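Local coordinates for protein piwi (Drosophila melanogaster, PDB 6KR6), which binds piRNAs and, in complex with them, represses transposable elements, acting as a Piwi-subfamily Argonaute protein of the fly germline, at residues K173-E178 and H374-T379; S610-C615 and S797-A802. All blocks are in the same frame, centred on the assembly; numbering follows the deposited sequence. Where two conformers were deposited one is given.

Interaction 1. Residues K173-E178 and H374-T379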
ATOM      1  N   LYS A 173       0.754   2.439 -27.391  1.00101.04           N
ATOM      2  CA  LYS A 173       0.941   3.699 -28.105  1.00105.23           C
ATOM      3  C   LYS A 173      -0.157   3.934 -29.136  1.00105.83           C
ATOM      4  O   LYS A 173      -0.482   5.087 -29.441  1.00104.30           O
ATOM      5  CB  LYS A 173       2.313   3.724 -28.779  1.00104.02           C
ATOM      6  N   GLY A 174      -0.740   2.863 -29.680  1.00104.28           N
ATOM      7  CA  GLY A 174      -1.808   3.026 -30.652  1.00104.62           C
ATOM      8  C   GLY A 174      -3.055   3.662 -30.071  1.00106.09           C
ATOM      9  O   GLY A 174      -3.795   4.349 -30.781  1.00113.00           O
ATOM     10  N   LEU A 175      -3.305   3.449 -28.778  1.00110.22           N
ATOM     11  CA  LEU A 175      -4.456   4.057 -28.121  1.00104.99           C
ATOM     12  C   LEU A 175      -4.294   5.556 -27.922  1.00103.58           C
ATOM     13  O   LEU A 175      -5.277   6.226 -27.587  1.00102.40           O
ATOM     14  CB  LEU A 175      -4.702   3.385 -26.770  1.00100.57           C
ATOM     15  CG  LEU A 175      -4.853   1.867 -26.806  1.00104.75           C
ATOM     16  CD1 LEU A 175      -5.290   1.347 -25.448  1.00107.02           C
ATOM     17  CD2 LEU A 175      -5.841   1.472 -27.885  1.00107.52           C
ATOM     18  N   ASN A 176      -3.089   6.087 -28.117  1.00 98.85           N
ATOM     19  CA  ASN A 176      -2.788   7.505 -27.938  1.00104.04           C
ATOM     20  C   ASN A 176      -3.211   7.981 -26.549  1.00105.00           C
ATOM     21  O   ASN A 176      -4.003   8.911 -26.383  1.00 98.32           O
ATOM     22  CB  ASN A 176      -3.436   8.350 -29.037  1.00110.26           C
ATOM     23  CG  ASN A 176      -2.890   9.763 -29.080  1.00111.49           C
ATOM     24  OD1 ASN A 176      -1.814  10.040 -28.549  1.00111.46           O
ATOM     25  ND2 ASN A 176      -3.629  10.666 -29.713  1.00114.79           N
ATOM     26  N   LEU A 177      -2.669   7.306 -25.541  1.00111.00           N
ATOM     27  CA  LEU A 177      -2.853   7.683 -24.148  1.00103.85           C
ATOM     28  C   LEU A 177      -1.499   8.038 -23.553  1.00 95.54           C
ATOM     29  O   LEU A 177      -0.480   7.440 -23.912  1.00101.03           O
ATOM     30  CB  LEU A 177      -3.504   6.553 -23.341  1.00105.09           C
ATOM     31  CG  LEU A 177      -4.899   6.104 -23.786  1.00108.51           C
ATOM     32  CD1 LEU A 177      -5.465   5.066 -22.827  1.00108.56           C
ATOM     33  CD2 LEU A 177      -5.832   7.297 -23.904  1.00108.56           C
ATOM     34  N   GLU A 178      -1.492   9.021 -22.656  1.00 93.10           N
ATOM     35  CA  GLU A 178      -0.263   9.407 -21.976  1.00 99.76           C
ATOM     36  C   GLU A 178       0.293   8.221 -21.199  1.00106.99           C
ATOM     37  O   GLU A 178      -0.341   7.727 -20.262  1.00105.70           O
ATOM     38  CB  GLU A 178      -0.526  10.587 -21.042  1.00103.73           C
ATOM     39  N   HIS A 374     -12.219  -3.626 -25.353  1.00112.15           N
ATOM     40  CA  HIS A 374     -12.815  -3.445 -26.671  1.00115.65           C
ATOM     41  C   HIS A 374     -12.265  -2.206 -27.365  1.00111.43           C
ATOM     42  O   HIS A 374     -12.152  -2.189 -28.596  1.00114.32           O
ATOM     43  CB  HIS A 374     -14.337  -3.370 -26.557  1.00117.55           C
ATOM     44  CG  HIS A 374     -15.054  -3.806 -27.796  1.00118.19           C
ATOM     45  ND1 HIS A 374     -14.789  -5.004 -28.425  1.00120.97           N
ATOM     46  CD2 HIS A 374     -16.028  -3.209 -28.521  1.00112.93           C
ATOM     47  CE1 HIS A 374     -15.567  -5.123 -29.486  1.00121.09           C
ATOM     48  NE2 HIS A 374     -16.329  -4.048 -29.566  1.00118.93           N
ATOM     49  N   ARG A 375     -11.904  -1.170 -26.602  1.00104.17           N
ATOM     50  CA  ARG A 375     -11.270   0.000 -27.202  1.00 99.08           C
ATOM     51  C   ARG A 375      -9.917  -0.361 -27.799  1.00104.28           C
ATOM     52  O   ARG A 375      -9.620  -0.016 -28.949  1.00102.15           O
ATOM     53  CB  ARG A 375     -11.112   1.115 -26.169  1.00 93.24           C
ATOM     54  CG  ARG A 375     -10.148   2.200 -26.629  1.00 91.33           C
ATOM     55  CD  ARG A 375     -10.033   3.345 -25.640  1.00 94.47           C
ATOM     56  NE  ARG A 375      -9.165   4.396 -26.163  1.00 96.46           N
ATOM     57  CZ  ARG A 375      -9.004   5.588 -25.599  1.00100.60           C
ATOM     58  NH1 ARG A 375      -9.656   5.892 -24.485  1.00 96.49           N
ATOM     59  NH2 ARG A 375      -8.192   6.479 -26.151  1.00 95.74           N
ATOM     60  N   LEU A 376      -9.075  -1.051 -27.025  1.00110.57           N
ATOM     61  CA  LEU A 376      -7.784  -1.471 -27.559  1.00107.82           C
ATOM     62  C   LEU A 376      -7.953  -2.428 -28.731  1.00110.30           C
ATOM     63  O   LEU A 376      -7.138  -2.428 -29.661  1.00110.45           O
ATOM     64  CB  LEU A 376      -6.937  -2.110 -26.458  1.00105.62           C
ATOM     65  CG  LEU A 376      -5.489  -2.460 -26.816  1.00107.69           C
ATOM     66  CD1 LEU A 376      -4.577  -2.181 -25.642  1.00 94.04           C
ATOM     67  CD2 LEU A 376      -5.364  -3.914 -27.236  1.00109.80           C
ATOM     68  N   GLN A 377      -9.015  -3.236 -28.713  1.00112.32           N
ATOM     69  CA  GLN A 377      -9.234  -4.207 -29.777  1.00115.65           C
ATOM     70  C   GLN A 377      -9.723  -3.542 -31.057  1.00115.53           C
ATOM     71  O   GLN A 377      -9.440  -4.032 -32.155  1.00107.47           O
ATOM     72  CB  GLN A 377     -10.236  -5.261 -29.308  1.00120.61           C
ATOM     73  CG  GLN A 377     -10.192  -6.565 -30.083  1.00124.11           C
ATOM     74  CD  GLN A 377      -9.063  -7.474 -29.635  1.00120.61           C
ATOM     75  OE1 GLN A 377      -8.228  -7.093 -28.816  1.00117.13           O
ATOM     76  NE2 GLN A 377      -9.038  -8.689 -30.170  1.00122.55           N
ATOM     77  N   ASN A 378     -10.463  -2.438 -30.941  1.00115.98           N
ATOM     78  CA  ASN A 378     -10.968  -1.749 -32.122  1.00115.61           C
ATOM     79  C   ASN A 378      -9.947  -0.798 -32.731  1.00119.35           C
ATOM     80  O   ASN A 378     -10.058  -0.472 -33.918  1.00121.69           O
ATOM     81  CB  ASN A 378     -12.246  -0.980 -31.779  1.00108.52           C
ATOM     82  CG  ASN A 378     -13.386  -1.895 -31.373  1.00113.37           C
ATOM     83  OD1 ASN A 378     -13.481  -3.030 -31.839  1.00110.49           O
ATOM     84  ND2 ASN A 378     -14.257  -1.403 -30.499  1.00115.82           N
ATOM     85  N   THR A 379      -8.967  -0.353 -31.960  1.00119.38           N
ATOM     86  CA  THR A 379      -7.946   0.549 -32.480  1.00117.14           C
ATOM     87  C   THR A 379      -7.036  -0.202 -33.443  1.00115.63           C
ATOM     88  O   THR A 379      -6.340  -1.135 -33.021  1.00113.35           O
ATOM     89  CB  THR A 379      -7.128   1.147 -31.338  1.00117.76           C
ATOM     90  OG1 THR A 379      -7.988   1.904 -30.476  1.00117.85           O
ATOM     91  CG2 THR A 379      -6.036   2.060 -31.884  1.00111.25           C
TER

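Interaction 2. Residues S610-C615 and S797-A802. With HG (mercury (II) ion), chain I.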
ATOM      1  N   SER A 610       4.352  -4.024  22.701  1.00 73.59           N
ATOM      2  CA  SER A 610       4.336  -3.002  21.661  1.00 75.32           C
ATOM      3  C   SER A 610       5.372  -1.928  21.946  1.00 75.61           C
ATOM      4  O   SER A 610       5.382  -1.344  23.035  1.00 79.38           O
ATOM      5  CB  SER A 610       2.945  -2.371  21.546  1.00 68.90           C
ATOM      6  OG  SER A 610       2.448  -1.996  22.818  1.00 73.83           O
ATOM      7  N   THR A 611       6.229  -1.659  20.961  1.00 77.95           N
ATOM      8  CA  THR A 611       7.215  -0.588  21.051  1.00 72.10           C
ATOM      9  C   THR A 611       7.129   0.292  19.812  1.00 73.18           C
ATOM     10  O   THR A 611       6.667  -0.134  18.751  1.00 75.82           O
ATOM     11  CB  THR A 611       8.647  -1.129  21.189  1.00 82.30           C
ATOM     12  OG1 THR A 611       8.632  -2.338  21.952  1.00 96.07           O
ATOM     13  CG2 THR A 611       9.536  -0.112  21.892  1.00 87.89           C
ATOM     14  N   VAL A 612       7.574   1.539  19.965  1.00 71.94           N
ATOM     15  CA  VAL A 612       7.724   2.466  18.852  1.00 79.77           C
ATOM     16  C   VAL A 612       9.091   3.120  18.967  1.00 82.98           C
ATOM     17  O   VAL A 612       9.648   3.256  20.061  1.00 81.40           O
ATOM     18  CB  VAL A 612       6.623   3.549  18.812  1.00 76.39           C
ATOM     19  CG1 VAL A 612       6.075   3.702  17.401  1.00 66.08           C
ATOM     20  CG2 VAL A 612       5.512   3.239  19.807  1.00 82.76           C
ATOM     21  N   THR A 613       9.633   3.525  17.822  1.00 78.59           N
ATOM     22  CA  THR A 613      10.871   4.289  17.822  1.00 88.07           C
ATOM     23  C   THR A 613      10.914   5.175  16.587  1.00 94.93           C
ATOM     24  O   THR A 613      10.258   4.907  15.579  1.00 93.48           O
ATOM     25  CB  THR A 613      12.110   3.376  17.892  1.00 86.11           C
ATOM     26  OG1 THR A 613      13.269   4.150  18.235  1.00101.66           O
ATOM     27  CG2 THR A 613      12.351   2.688  16.558  1.00 91.95           C
ATOM     28  N   GLU A 614      11.699   6.242  16.677  1.00101.00           N
ATOM     29  CA  GLU A 614      11.898   7.117  15.532  1.00102.76           C
ATOM     30  C   GLU A 614      12.985   6.555  14.601  1.00106.87           C
ATOM     31  O   GLU A 614      13.809   5.722  14.989  1.00102.28           O
ATOM     32  CB  GLU A 614      12.269   8.531  15.984  1.00 97.62           C
ATOM     33  CG  GLU A 614      11.780   9.620  15.031  1.00112.26           C
ATOM     34  CD  GLU A 614      12.432  10.960  15.283  1.00125.46           C
ATOM     35  OE1 GLU A 614      13.126  11.454  14.369  1.00130.11           O
ATOM     36  OE2 GLU A 614      12.259  11.515  16.391  1.00127.91           O
ATOM     37  N   CYS A 615      12.950   7.001  13.350  0.57110.43           N
ATOM     38  CA  CYS A 615      13.907   6.544  12.352  0.57117.27           C
ATOM     39  C   CYS A 615      15.219   7.326  12.422  0.57120.96           C
ATOM     40  O   CYS A 615      16.298   6.760  12.249  0.57123.43           O
ATOM     41  CB  CYS A 615      13.314   6.635  10.949  0.57117.61           C
ATOM     42  SG  CYS A 615      11.980   5.445  10.585  0.57110.89           S
ATOM     43  N   SER A 797       5.891  11.838  19.830  1.00 91.35           N
ATOM     44  CA  SER A 797       6.925  11.461  20.784  1.00 97.31           C
ATOM     45  C   SER A 797       6.720  10.004  21.168  1.00 95.29           C
ATOM     46  O   SER A 797       5.689   9.398  20.866  1.00 97.04           O
ATOM     47  CB  SER A 797       6.914  12.364  22.022  1.00100.42           C
ATOM     48  OG  SER A 797       7.477  13.631  21.731  1.00109.46           O
ATOM     49  N   ILE A 798       7.716   9.451  21.844  1.00 89.49           N
ATOM     50  CA  ILE A 798       7.697   8.031  22.201  1.00 91.41           C
ATOM     51  C   ILE A 798       6.909   7.857  23.497  1.00 89.61           C
ATOM     52  O   ILE A 798       7.224   8.521  24.497  1.00 91.53           O
ATOM     53  CB  ILE A 798       9.118   7.496  22.345  1.00 91.21           C
ATOM     54  CG1 ILE A 798       9.890   7.687  21.038  1.00 88.71           C
ATOM     55  CG2 ILE A 798       9.099   6.029  22.740  1.00 94.66           C
ATOM     56  CD1 ILE A 798       9.243   7.025  19.842  1.00 86.28           C
ATOM     57  N   PRO A 799       5.895   6.997  23.518  1.00 89.57           N
ATOM     58  CA  PRO A 799       5.154   6.756  24.759  1.00 89.06           C
ATOM     59  C   PRO A 799       6.031   6.097  25.813  1.00 81.97           C
ATOM     60  O   PRO A 799       7.030   5.441  25.512  1.00 89.16           O
ATOM     61  CB  PRO A 799       4.018   5.824  24.322  1.00 83.99           C
ATOM     62  CG  PRO A 799       3.905   6.021  22.840  1.00 77.10           C
ATOM     63  CD  PRO A 799       5.300   6.293  22.372  1.00 83.34           C
ATOM     64  N   GLN A 800       5.636   6.285  27.071  1.00 79.27           N
ATOM     65  CA  GLN A 800       6.393   5.722  28.180  1.00 91.63           C
ATOM     66  C   GLN A 800       6.381   4.198  28.127  1.00 92.36           C
ATOM     67  O   GLN A 800       5.424   3.572  27.662  1.00 95.06           O
ATOM     68  CB  GLN A 800       5.833   6.209  29.518  1.00 92.50           C
ATOM     69  CG  GLN A 800       6.100   7.680  29.794  1.00 90.83           C
ATOM     70  CD  GLN A 800       6.327   7.965  31.267  1.00 99.20           C
ATOM     71  OE1 GLN A 800       6.165   7.086  32.113  1.00 97.33           O
ATOM     72  NE2 GLN A 800       6.711   9.198  31.578  1.00102.74           N
ATOM     73  N   ASN A 801       7.465   3.602  28.620  1.00 91.64           N
ATOM     74  CA  ASN A 801       7.688   2.166  28.516  1.00 82.56           C
ATOM     75  C   ASN A 801       6.870   1.347  29.506  1.00 87.57           C
ATOM     76  O   ASN A 801       6.974   0.117  29.495  1.00 98.58           O
ATOM     77  CB  ASN A 801       9.177   1.856  28.704  1.00 96.38           C
ATOM     78  CG  ASN A 801      10.040   2.460  27.612  1.00107.39           C
ATOM     79  OD1 ASN A 801      10.302   3.662  27.606  1.00107.09           O
ATOM     80  ND2 ASN A 801      10.491   1.625  26.685  1.00111.44           N
ATOM     81  N   ALA A 802       6.066   1.980  30.363  1.00 87.08           N
ATOM     82  CA  ALA A 802       5.245   1.212  31.292  1.00 80.26           C
ATOM     83  C   ALA A 802       4.069   0.534  30.603  1.00 83.52           C
ATOM     84  O   ALA A 802       3.534  -0.445  31.134  1.00 84.09           O
ATOM     85  CB  ALA A 802       4.735   2.115  32.418  1.00 81.31           C
TER
HETATM   86 HG    HG I 907      12.132   2.939  11.759  0.56127.16          HG

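Interaction 1. Residues K173-E178 and H374-T379
The carbonyl oxygen Arg375 O is gripped twice by Thr379, whose side chain also presses on the loop at 173-178. Thr379 OG1 gives its hydrogen at 2.9 Å to Arg375 O, from above the carbonyl plane, while the backbone N reaches the same oxygen from the opposite face. This is the C-terminal end of helix 362-378, and Thr379 is also the joint to helix 380-388. The Argonaute architecture suggests that the loop and the helix belong to the L1 and L2 linkers around the PAZ domain. A chi1 of -61° sets OG1 beside the backbone N, where it reaches Arg375 O, and leaves Thr379 CG2 anti to that N, facing the loop 3.4 Å from Gly174 O.

Leu175 is the main apolar wedge. Leu175 CD2 lies against Thr379 OG1 and, at 3.5 Å, against Leu376 CA; Leu175 CD1 meets Leu376 CD1 at 3.6 Å, the two side chains crossing at about a right angle. Leu376 goes on to Leu393 and Leu386, tying the contact to strand 392-405 and helix 380-388. An alanine in place of Thr379 would probably leave Arg375 O with the backbone N alone of these two donors and open a gap beside Leu175 CD2 and Gly174 O.

One turn earlier, Arg375 stretches out, extended from CG to NE, and its NH1 has a long, weak ion pair with Asp186. Arg375 NH2 makes a weak, bent bond of 3.3 Å to Leu175 O (133° at the hydrogen), and Leu177 CG lies over one face of the guanidinium, with Leu177 CD2 3.4 Å from Arg375 NH2.

Interaction 2. Residues S610-C615 and S797-A802
Two similar turns shape Ile798 for its meeting with Val612 and Thr613: chi1 of -59° sets CG1 beside the backbone N, and chi2 of -58° then puts CD1 against the strand backbone. Ile798 CD1 lies 3.8 Å from Thr613 CA and equally close to Val612 O, and the other branch, Ile798 CG2, comes to 3.9 Å from that same Val612 O, so the isoleucine touches the peptide link with both methyls. Val612 in turn points toward the loop, and Val612 CG2 meets Pro799 CD at 4.0 Å, the two side chains crossing at about a right angle.

The strand, 608-614, is the third of the RNase H-like fold of the Piwi domain, antiparallel to 592-599, which itself pairs with the strand carrying Asp581, a probable catalytic residue. The loop follows helix 779-795, whose Leu787 and Val791 also pack on Val612; Ala595 of the neighbouring strand touches the same valine. Between the two segments the contact is entirely van der Waals. Past the strand end a mercury ion lies 2.8 Å from Cys615 SG, a bond whose details are doubtful because the cysteine has alternate conformers.

In the fold
The two contacts lie on opposite sides of the chain's centre, with centres 52 Å apart, and share no helix or strand. Both are partly buried and both set a loop against a helix end or a strand, but interaction 1 buries 291 Å² and interaction 2 only 172 Å². Interaction 1 mixes leucine packing with an arginine that makes a weak bond to a loop carbonyl, and lies away from the annotated sites. Interaction 2 rests on van der Waals contacts of aliphatic side chains with each other and with the strand backbone, in the Piwi domain, where the Val612 side chain is about 9 Å from that of Asp581. Its Ile798 is exposed while Val612 and Pro799 are buried; in interaction 1 the three leucines are the buried residues.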